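PDB 5ZFQ: twitching motility pilus retraction protein from Geobacter sulfurreducens PCA, which probably works as a hexameric ATPase motor that uses ATP hydrolysis to retract the type IV pilus during twitching motility. Local coordinates for residues 261-266 / 323-328. Sequence-based numbering, arbitrary orientation.
Sequences QTINRI and DKIHQI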
loop_
_atom_site.group_PDB
_atom_site.type_symbol
_atom_site.label_atom_id
_atom_site.label_comp_id
_atom_site.label_asym_id
_atom_site.label_seq_id
_atom_site.Cartn_x
_atom_site.Cartn_y
_atom_site.Cartn_z
ATOM N N GLN A 261 15.686 27.602 -1.656
ATOM C CA GLN A 261 15.493 26.169 -1.807
ATOM C C GLN A 261 14.844 25.567 -0.561
ATOM O O GLN A 261 14.012 24.668 -0.664
ATOM C CB GLN A 261 16.831 25.523 -2.099
ATOM C CG GLN A 261 16.800 24.085 -2.456
ATOM C CD GLN A 261 18.206 23.555 -2.637
ATOM O OE1 GLN A 261 18.746 22.918 -1.730
ATOM N NE2 GLN A 261 18.817 23.818 -3.803
ATOM N N THR A 262 15.205 26.101 0.609
ATOM C CA THR A 262 14.645 25.659 1.887
ATOM C C THR A 262 13.151 25.966 2.009
ATOM O O THR A 262 12.357 25.100 2.393
ATOM C CB THR A 262 15.357 26.320 3.081
ATOM O OG1 THR A 262 16.706 25.840 3.173
ATOM C CG2 THR A 262 14.600 26.025 4.385
ATOM N N ILE A 263 12.780 27.204 1.691
ATOM C CA ILE A 263 11.390 27.639 1.806
ATOM C C ILE A 263 10.492 26.875 0.827
ATOM O O ILE A 263 9.398 26.436 1.194
ATOM C CB ILE A 263 11.275 29.168 1.578
ATOM C CG1 ILE A 263 11.835 29.918 2.796
ATOM C CG2 ILE A 263 9.829 29.582 1.286
ATOM C CD1 ILE A 263 12.325 31.311 2.486
ATOM N N ASN A 264 10.966 26.679 -0.405
ATOM C CA ASN A 264 10.194 25.925 -1.401
ATOM C C ASN A 264 9.944 24.496 -0.951
ATOM O O ASN A 264 8.833 23.977 -1.096
ATOM C CB ASN A 264 10.891 25.933 -2.765
ATOM C CG ASN A 264 10.608 27.202 -3.564
ATOM O OD1 ASN A 264 9.484 27.722 -3.553
ATOM N ND2 ASN A 264 11.625 27.703 -4.270
ATOM N N ARG A 265 10.976 23.888 -0.372
ATOM C CA ARG A 265 10.885 22.524 0.152
ATOM C C ARG A 265 9.866 22.382 1.277
ATOM O O ARG A 265 9.188 21.359 1.360
ATOM C CB ARG A 265 12.252 22.042 0.639
ATOM C CG ARG A 265 12.282 20.591 1.114
ATOM C CD ARG A 265 11.932 19.643 0.018
ATOM N NE ARG A 265 12.569 20.070 -1.216
ATOM C CZ ARG A 265 13.853 19.863 -1.518
ATOM N NH1 ARG A 265 14.643 19.206 -0.672
ATOM N NH2 ARG A 265 14.347 20.309 -2.679
ATOM N N ILE A 266 9.763 23.390 2.144
ATOM C CA ILE A 266 8.760 23.376 3.212
ATOM C C ILE A 266 7.339 23.300 2.625
ATOM O O ILE A 266 6.476 22.582 3.128
ATOM C CB ILE A 266 8.860 24.624 4.112
ATOM C CG1 ILE A 266 10.224 24.696 4.793
ATOM C CG2 ILE A 266 7.730 24.653 5.130
ATOM C CD1 ILE A 266 10.471 23.576 5.737
ATOM N N ASP A 323 3.555 33.946 -2.603
ATOM C CA ASP A 323 4.102 32.904 -3.473
ATOM C C ASP A 323 5.026 33.471 -4.561
ATOM O O ASP A 323 4.892 33.172 -5.740
ATOM C CB ASP A 323 2.952 32.101 -4.089
ATOM C CG ASP A 323 3.420 30.869 -4.828
ATOM O OD1 ASP A 323 4.514 30.340 -4.508
ATOM O OD2 ASP A 323 2.671 30.443 -5.740
ATOM N N LYS A 324 5.970 34.297 -4.132
ATOM C CA LYS A 324 6.990 34.863 -5.000
ATOM C C LYS A 324 8.365 34.531 -4.416
ATOM O O LYS A 324 9.222 35.402 -4.294
ATOM C CB LYS A 324 6.803 36.382 -5.129
ATOM C CG LYS A 324 5.843 36.844 -6.240
ATOM C CD LYS A 324 5.656 35.784 -7.341
ATOM C CE LYS A 324 4.518 36.139 -8.326
ATOM N NZ LYS A 324 3.147 36.056 -7.723
ATOM N N ILE A 325 8.558 33.264 -4.060
ATOM C CA ILE A 325 9.693 32.841 -3.241
ATOM C C ILE A 325 11.085 33.043 -3.888
ATOM O O ILE A 325 12.030 33.468 -3.223
ATOM C CB ILE A 325 9.483 31.356 -2.817
ATOM C CG1 ILE A 325 8.316 31.282 -1.824
ATOM C CG2 ILE A 325 10.734 30.766 -2.179
ATOM C CD1 ILE A 325 7.691 29.904 -1.664
ATOM N N HIS A 326 11.203 32.748 -5.176
ATOM C CA HIS A 326 12.421 33.019 -5.939
ATOM C C HIS A 326 12.952 34.444 -5.704
ATOM O O HIS A 326 14.162 34.661 -5.557
ATOM C CB HIS A 326 12.157 32.795 -7.437
ATOM C CG HIS A 326 10.976 33.561 -7.974
ATOM N ND1 HIS A 326 9.716 33.495 -7.412
ATOM C CD2 HIS A 326 10.869 34.407 -9.029
ATOM C CE1 HIS A 326 8.886 34.267 -8.093
ATOM N NE2 HIS A 326 9.561 34.835 -9.078
ATOM N N GLN A 327 12.029 35.405 -5.643
ATOM C CA GLN A 327 12.364 36.818 -5.470
ATOM C C GLN A 327 13.023 37.180 -4.127
ATOM O O GLN A 327 13.615 38.254 -3.997
ATOM C CB GLN A 327 11.107 37.669 -5.644
ATOM C CG GLN A 327 10.509 37.629 -7.040
ATOM C CD GLN A 327 9.557 38.777 -7.275
ATOM O OE1 GLN A 327 9.566 39.762 -6.537
ATOM N NE2 GLN A 327 8.730 38.665 -8.309
ATOM N N ILE A 328 12.911 36.300 -3.138
ATOM C CA ILE A 328 13.526 36.528 -1.841
ATOM C C ILE A 328 15.010 36.827 -1.992
ATOM O O ILE A 328 15.561 37.689 -1.301
ATOM C CB ILE A 328 13.320 35.300 -0.905
ATOM C CG1 ILE A 328 11.898 35.298 -0.333
ATOM C CG2 ILE A 328 14.341 35.269 0.236
ATOM C CD1 ILE A 328 11.531 34.000 0.366
#
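Ile263 and Ile325 adopt the same first torsion, with CG2 anti to the backbone N and CG1 beside it (chi1 -73° and -69°). Each residue's CB points toward the other segment, and the two branched side chains cross at a slant. CG2 of Ile263 lies 3.7 Å from CD1 of Ile325 and 3.8 Å from its CG2, so one methyl touches both branches of its partner. The other branch of Ile263 serves a second isoleucine: its CD1 meets CD1 of Ile328 tip to tip at 3.5 Å. Asn264 borders this apolar patch. Its side chain runs past Ile325 in the opposite direction, and its amide lies against the isoleucine methyls, with OD1 3.4 Å from CD1 of Ile325 and ND2 3.8 Å from CG2 of the same Ile325. The amide meets Ile325 by van der Waals contact alone. An alanine in place of Ile325 would lack CD1 and CG2, and would probably open a gap beside CG2 of Ile263 and leave the Asn264 amide freer to turn. Asp323, at positive phi, is the C-prime residue of the Schellman motif that ends helix 314-321. Beyond it, Ile325 and Ile328 point their CB atoms toward helix 259-268. Ile320 of helix 314-321 touches both Ile263 and Ile328. Ile263 also packs on Leu286 of strand 286-296, and the link between helices 314-321 and 328-333 meets helix 259-268 beside the mixed sheet.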